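Local coordinates for structural polyprotein, VP1 (Israeli acute paralysis virus, PDB 5CDD), which probably serves as a structural component of the virus capsid, as one of the coat proteins cut from the structural polyprotein, at residues P62-D65 with L66-T70; G74-Y77 with M78-L81; S158-D161 with K162-S166. All coordinates share one frame; numbering follows the deposited sequence.

Contact 1: residues P62-D65 with L66-T70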
loop_
_atom_site.group_PDB
_atom_site.type_symbol
_atom_site.label_atom_id
_atom_site.label_comp_id
_atom_site.label_asym_id
_atom_site.label_seq_id
_atom_site.Cartn_x
_atom_site.Cartn_y
_atom_site.Cartn_z
ATOM N N PRO A 62 -29.256 27.574 29.360
ATOM C CA PRO A 62 -27.790 27.565 29.395
ATOM C C PRO A 62 -27.396 26.467 30.381
ATOM O O PRO A 62 -27.991 26.359 31.457
ATOM C CB PRO A 62 -27.441 28.955 29.925
ATOM C CG PRO A 62 -28.655 29.782 29.598
ATOM C CD PRO A 62 -29.781 28.842 29.892
ATOM N N ILE A 63 -26.409 25.651 30.029
ATOM C CA ILE A 63 -26.011 24.573 30.926
ATOM C C ILE A 63 -25.376 25.051 32.224
ATOM O O ILE A 63 -25.162 24.253 33.135
ATOM C CB ILE A 63 -25.061 23.561 30.240
ATOM C CG1 ILE A 63 -24.160 24.266 29.220
ATOM C CG2 ILE A 63 -25.871 22.453 29.598
ATOM C CD1 ILE A 63 -23.069 25.113 29.846
ATOM N N THR A 64 -25.089 26.346 32.321
ATOM C CA THR A 64 -24.513 26.883 33.541
ATOM C C THR A 64 -25.544 26.693 34.651
ATOM O O THR A 64 -25.198 26.589 35.824
ATOM C CB THR A 64 -24.185 28.382 33.408
ATOM O OG1 THR A 64 -25.331 29.089 32.920
ATOM C CG2 THR A 64 -23.018 28.600 32.463
ATOM N N ASP A 65 -26.816 26.630 34.266
ATOM C CA ASP A 65 -27.899 26.435 35.224
ATOM C C ASP A 65 -27.722 25.095 35.921
ATOM O O ASP A 65 -28.130 24.916 37.068
ATOM C CB ASP A 65 -29.260 26.471 34.524
ATOM C CG ASP A 65 -29.573 27.829 33.918
ATOM O OD1 ASP A 65 -28.923 28.825 34.311
ATOM O OD2 ASP A 65 -30.479 27.904 33.058
ATOM N N LEU A 66 -27.110 24.156 35.210
ATOM C CA LEU A 66 -26.844 22.825 35.736
ATOM C C LEU A 66 -25.392 22.754 36.193
ATOM O O LEU A 66 -25.079 22.202 37.246
ATOM C CB LEU A 66 -27.079 21.777 34.645
ATOM C CG LEU A 66 -26.594 20.354 34.941
ATOM C CD1 LEU A 66 -27.383 19.779 36.103
ATOM C CD2 LEU A 66 -26.758 19.487 33.706
ATOM N N THR A 67 -24.518 23.331 35.379
ATOM C CA THR A 67 -23.083 23.356 35.622
ATOM C C THR A 67 -22.654 24.046 36.914
ATOM O O THR A 67 -21.810 23.525 37.641
ATOM C CB THR A 67 -22.364 24.007 34.416
ATOM O OG1 THR A 67 -21.972 22.981 33.498
ATOM C CG2 THR A 67 -21.149 24.807 34.853
ATOM N N ASN A 68 -23.222 25.213 37.200
ATOM C CA ASN A 68 -22.858 25.937 38.414
ATOM C C ASN A 68 -22.996 25.055 39.648
ATOM O O ASN A 68 -22.152 25.090 40.545
ATOM C CB ASN A 68 -23.721 27.188 38.582
ATOM C CG ASN A 68 -23.464 28.223 37.505
ATOM O OD1 ASN A 68 -22.319 28.475 37.129
ATOM N ND2 ASN A 68 -24.531 28.842 37.014
ATOM N N THR A 69 -24.059 24.259 39.685
ATOM C CA THR A 69 -24.306 23.370 40.812
ATOM C C THR A 69 -23.342 22.186 40.824
ATOM O O THR A 69 -22.611 21.978 41.792
ATOM C CB THR A 69 -25.746 22.827 40.778
ATOM O OG1 THR A 69 -26.668 23.923 40.760
ATOM C CG2 THR A 69 -26.016 21.964 42.000
ATOM N N THR A 70 -23.339 21.417 39.740
ATOM C CA THR A 70 -22.478 20.246 39.641
ATOM C C THR A 70 -20.989 20.546 39.802
ATOM O O THR A 70 -20.228 19.681 40.236
ATOM C CB THR A 70 -22.694 19.504 38.303
ATOM O OG1 THR A 70 -22.247 20.321 37.216
ATOM C CG2 THR A 70 -24.169 19.181 38.112
#
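Ile-63 and Thr-67 meet through the first turn of helix 64-73. The close-packed side of this turn centres on the carbonyl of Ile-63, which takes two backbone bonds. Thr-67 N and Leu-66 N both donate to Ile-63 O, the latter at 2.8 Å. CB of Thr-67 lies beside this oxygen, and its flank lies against CA of Thr-64. CB of Leu-66 is near the same oxygen, 3.5 Å from Ile-63 O. One residue on, Asn-68 N donates to Thr-64 O at 2.8 Å, which continues the helical pattern. Further along, OG1 of Thr-70 donates to Thr-67 O at 3.3 Å.

The solvent side is looser. Asn-68 is exposed and lies alongside Thr-64, the two side chains pointing the same way. CG of Asn-68 is anti to its carbonyl carbon (chi1 -66°). This turns the amide back along the helix, and ND2 of Asn-68 comes within 3.7 Å of CB of Thr-64. Asp-65 and Thr-69 are exposed as well.

The inner side faces the rest of the fold. Ile-63 and Thr-67 rest on Tyr-94 of strand 87-98, while Leu-66 packs on Ile-49 and Trp-53 of strand 47-55 and on Val-180 of strand 176-184. Ile-63 also bonds through its backbone to Leu-168 of strand 166-172.

Contact 2: residues G74-Y77 with M78-L81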
loop_
_atom_site.group_PDB
_atom_site.type_symbol
_atom_site.label_atom_id
_atom_site.label_comp_id
_atom_site.label_asym_id
_atom_site.label_seq_id
_atom_site.Cartn_x
_atom_site.Cartn_y
_atom_site.Cartn_z
ATOM N N GLY A 74 -18.600 18.200 43.308
ATOM C CA GLY A 74 -17.391 17.397 43.288
ATOM C C GLY A 74 -17.674 15.927 43.049
ATOM O O GLY A 74 -16.913 15.066 43.491
ATOM N N ARG A 75 -18.767 15.638 42.346
ATOM C CA ARG A 75 -19.139 14.260 42.050
ATOM C C ARG A 75 -18.334 13.689 40.884
ATOM O O ARG A 75 -17.729 12.623 41.012
ATOM C CB ARG A 75 -20.635 14.157 41.731
ATOM C CG ARG A 75 -21.088 12.733 41.443
ATOM C CD ARG A 75 -22.516 12.668 40.929
ATOM N NE ARG A 75 -22.860 11.317 40.489
ATOM C CZ ARG A 75 -23.995 10.990 39.878
ATOM N NH1 ARG A 75 -24.911 11.917 39.630
ATOM N NH2 ARG A 75 -24.212 9.735 39.507
ATOM N N ASP A 76 -18.327 14.387 39.749
ATOM C CA ASP A 76 -17.582 13.918 38.581
ATOM C C ASP A 76 -16.120 14.353 38.645
ATOM O O ASP A 76 -15.720 15.078 39.554
ATOM C CB ASP A 76 -18.220 14.426 37.280
ATOM C CG ASP A 76 -17.984 15.906 37.043
ATOM O OD1 ASP A 76 -18.283 16.381 35.926
ATOM O OD2 ASP A 76 -17.504 16.598 37.966
ATOM N N TYR A 77 -15.326 13.916 37.674
ATOM C CA TYR A 77 -13.908 14.254 37.648
ATOM C C TYR A 77 -13.620 15.731 37.412
ATOM O O TYR A 77 -12.741 16.300 38.059
ATOM C CB TYR A 77 -13.180 13.415 36.594
ATOM C CG TYR A 77 -13.197 11.930 36.876
ATOM C CD1 TYR A 77 -13.021 11.448 38.170
ATOM C CD2 TYR A 77 -13.363 11.004 35.846
ATOM C CE1 TYR A 77 -13.009 10.085 38.437
ATOM C CE2 TYR A 77 -13.351 9.634 36.103
ATOM C CZ TYR A 77 -13.174 9.185 37.402
ATOM O OH TYR A 77 -13.166 7.835 37.671
ATOM N N MET A 78 -14.345 16.356 36.491
ATOM C CA MET A 78 -14.120 17.769 36.218
ATOM C C MET A 78 -14.323 18.614 37.466
ATOM O O MET A 78 -13.540 19.523 37.744
ATOM C CB MET A 78 -15.041 18.261 35.101
ATOM C CG MET A 78 -14.588 17.838 33.719
ATOM S SD MET A 78 -15.495 18.677 32.422
ATOM C CE MET A 78 -14.670 20.250 32.409
ATOM N N SER A 79 -15.371 18.307 38.222
ATOM C CA SER A 79 -15.662 19.041 39.444
ATOM C C SER A 79 -14.681 18.673 40.552
ATOM O O SER A 79 -14.051 19.542 41.155
ATOM C CB SER A 79 -17.086 18.747 39.909
ATOM O OG SER A 79 -17.366 19.408 41.129
ATOM N N TYR A 80 -14.551 17.377 40.809
ATOM C CA TYR A 80 -13.662 16.889 41.854
ATOM C C TYR A 80 -12.229 17.391 41.702
ATOM O O TYR A 80 -11.643 17.910 42.652
ATOM C CB TYR A 80 -13.665 15.360 41.871
ATOM C CG TYR A 80 -13.066 14.767 43.125
ATOM C CD1 TYR A 80 -13.686 14.936 44.364
ATOM C CD2 TYR A 80 -11.884 14.030 43.077
ATOM C CE1 TYR A 80 -13.144 14.382 45.523
ATOM C CE2 TYR A 80 -11.334 13.474 44.232
ATOM C CZ TYR A 80 -11.970 13.651 45.448
ATOM O OH TYR A 80 -11.438 13.085 46.585
ATOM N N LEU A 81 -11.668 17.239 40.507
ATOM C CA LEU A 81 -10.297 17.666 40.248
ATOM C C LEU A 81 -10.115 19.182 40.185
ATOM O O LEU A 81 -9.020 19.689 40.440
ATOM C CB LEU A 81 -9.791 17.039 38.944
ATOM C CG LEU A 81 -9.635 15.514 38.918
ATOM C CD1 LEU A 81 -9.298 15.056 37.508
ATOM C CD2 LEU A 81 -8.548 15.089 39.892
#
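Gly-74 begins the link between two helices and meets Ser-79 and Tyr-80. It has left helix 64-73 with a positive phi of 84°. A side chain here would run into the preceding carbonyl O, so the position suits glycine. Its N makes a weak, bent bond to OG of Ser-79 at 2.8 Å. The hydroxyl of Ser-79 has its main partner in Asp-71 O and also lies close to Thr-70 O, so it ties the end of one helix to the start of the next. The carbonyl O of Gly-74 lies 3.3 Å from CD1 of Tyr-80, oblique to the ring.

Asp-76 is the N-cap. Its CG sits between the backbone N and the carbonyl carbon (chi1 73°), which brings the carboxylate forward to Ser-79 N. OD2 of Asp-76 accepts from Ser-79 N at 2.7 Å, on the syn side but 34° out of the carboxylate plane. OD1 of Asp-76 lies 3.8 Å from CB of Met-78. The carbonyl O of Asp-76 accepts from Tyr-80 N at 2.9 Å.

Tyr-77 O accepts from Leu-81 N at 2.8 Å, and CB of Tyr-77 approaches CD1 of Leu-81 at 4.3 Å.

Helix 77-82 lies between strands of its own chain and a neighbour. Asp-76 touches strand 47-55 and its OD1 forms a salt bridge with Arg-182 of strand 176-184, which Met-78 and Ser-79 also touch. Tyr-80 stacks on Tyr-125 of the neighbouring polyprotein chain.

Contact 3: residues S158-D161 with K162-S166; sequences STSD and KGYDS
Asp-161 and Tyr-164 pass each other pointing opposite ways, their flat groups inclined by 42°. CD2 of Tyr-164 lies 3.3 Å from CA of Asp-161 and 3.7 Å from its CG. The next ring carbon, CE2 of Tyr-164, is 3.3 Å from Ser-160 O. CG of Asp-161 is anti to its backbone N (chi1 -172°), which carries the carboxylate forward to the backbone of Tyr-164. There OD1 of Asp-161 accepts a weak bond from Tyr-164 N at 3.4 Å.

This turn belongs to the loop between strands 154-155 and 166-172. An ST turn precedes it: OG of Ser-158 accepts from Ser-160 N at 3.3 Å.

Lys-162 adds its root to the contact, with CB of Lys-162 3.4 Å from C of Asp-161. Its chain then leads off, and NZ bonds to Asn-118 O. N of Lys-162 sits over one face of the Tyr-164 ring, toward the rim.

Asp-165 brings a second carboxylate close to that of Asp-161, and OD2 of Asp-165 forms a salt bridge with Arg-117. The Tyr-164 ring meets Tyr-151 edge-to-face, and Gly-163 O bonds to Tyr-132 of a neighbouring polyprotein chain.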
loop_
_atom_site.group_PDB
_atom_site.type_symbol
_atom_site.label_atom_id
_atom_site.label_comp_id
_atom_site.label_asym_id
_atom_site.label_seq_id
_atom_site.Cartn_x
_atom_site.Cartn_y
_atom_site.Cartn_z
ATOM N N SER A 158 -14.719 31.372 38.928
ATOM C CA SER A 158 -14.495 32.805 39.078
ATOM C C SER A 158 -15.822 33.518 39.297
ATOM O O SER A 158 -16.867 33.050 38.850
ATOM C CB SER A 158 -13.811 33.366 37.830
ATOM O OG SER A 158 -13.593 34.762 37.953
ATOM N N THR A 159 -15.774 34.654 39.984
ATOM C CA THR A 159 -16.980 35.423 40.258
ATOM C C THR A 159 -17.093 36.635 39.335
ATOM O O THR A 159 -18.044 37.410 39.432
ATOM C CB THR A 159 -17.006 35.907 41.724
ATOM O OG1 THR A 159 -15.883 36.764 41.968
ATOM C CG2 THR A 159 -16.944 34.721 42.677
ATOM N N SER A 160 -16.128 36.789 38.432
ATOM C CA SER A 160 -16.124 37.923 37.511
ATOM C C SER A 160 -16.251 37.545 36.036
ATOM O O SER A 160 -16.400 38.421 35.182
ATOM C CB SER A 160 -14.850 38.751 37.708
ATOM O OG SER A 160 -13.692 38.006 37.369
ATOM N N ASP A 161 -16.193 36.250 35.733
ATOM C CA ASP A 161 -16.305 35.798 34.349
ATOM C C ASP A 161 -17.681 36.130 33.788
ATOM O O ASP A 161 -18.669 35.467 34.107
ATOM C CB ASP A 161 -16.082 34.286 34.249
ATOM C CG ASP A 161 -15.985 33.801 32.805
ATOM O OD1 ASP A 161 -16.780 34.252 31.953
ATOM O OD2 ASP A 161 -15.115 32.953 32.526
ATOM N N LYS A 162 -17.747 37.159 32.954
ATOM C CA LYS A 162 -19.011 37.549 32.347
ATOM C C LYS A 162 -18.876 37.595 30.836
ATOM O O LYS A 162 -18.658 38.656 30.253
ATOM C CB LYS A 162 -19.459 38.916 32.864
ATOM C CG LYS A 162 -20.736 39.445 32.206
ATOM C CD LYS A 162 -21.966 38.620 32.561
ATOM C CE LYS A 162 -23.199 39.161 31.850
ATOM N NZ LYS A 162 -24.451 38.493 32.292
ATOM N N GLY A 163 -19.004 36.432 30.208
ATOM C CA GLY A 163 -18.902 36.357 28.765
ATOM C C GLY A 163 -17.479 36.423 28.253
ATOM O O GLY A 163 -17.247 36.910 27.150
ATOM N N TYR A 164 -16.523 35.942 29.045
ATOM C CA TYR A 164 -15.122 35.953 28.629
ATOM C C TYR A 164 -14.850 34.820 27.647
ATOM O O TYR A 164 -14.083 34.975 26.695
ATOM C CB TYR A 164 -14.189 35.814 29.835
ATOM C CG TYR A 164 -14.219 36.997 30.780
ATOM C CD1 TYR A 164 -14.421 38.292 30.298
ATOM C CD2 TYR A 164 -14.015 36.828 32.152
ATOM C CE1 TYR A 164 -14.421 39.391 31.156
ATOM C CE2 TYR A 164 -14.011 37.921 33.022
ATOM C CZ TYR A 164 -14.216 39.200 32.517
ATOM O OH TYR A 164 -14.216 40.284 33.369
ATOM N N ASP A 165 -15.480 33.677 27.897
ATOM C CA ASP A 165 -15.338 32.509 27.043
ATOM C C ASP A 165 -16.721 31.979 26.680
ATOM O O ASP A 165 -17.732 32.413 27.237
ATOM C CB ASP A 165 -14.514 31.432 27.756
ATOM C CG ASP A 165 -15.133 30.993 29.067
ATOM O OD1 ASP A 165 -15.512 31.870 29.872
ATOM O OD2 ASP A 165 -15.231 29.770 29.296
ATOM N N SER A 166 -16.755 31.039 25.741
ATOM C CA SER A 166 -18.003 30.448 25.273
ATOM C C SER A 166 -18.553 29.346 26.168
ATOM O O SER A 166 -17.821 28.708 26.921
ATOM C CB SER A 166 -17.812 29.909 23.854
ATOM O OG SER A 166 -16.679 29.051 23.798
#

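How the contacts relate
Contacts 1 and 2 lie on consecutive helices, 64-73 and 77-82, with centres 14 Å apart. They touch where Thr-70 O meets Ser-79 OG at 3.0 Å. Arg-182 of strand 176-184 joins them too, since it touches Thr-67 and Thr-70 of contact 1 and pairs with Asp-76 of contact 2. Contact 3 is separate in the chain. Its centre is also 14 Å from that of contact 1, but their nearest atoms stay about 7 Å apart. Strand 166-172 connects the two, for Ser-166 of contact 3 begins it and Ile-63 is hydrogen-bonded to its Leu-168. Contacts 2 and 3 are about 10 Å apart at their nearest atoms. Both reach neighbouring polyprotein chains, whereas contact 1 touches none.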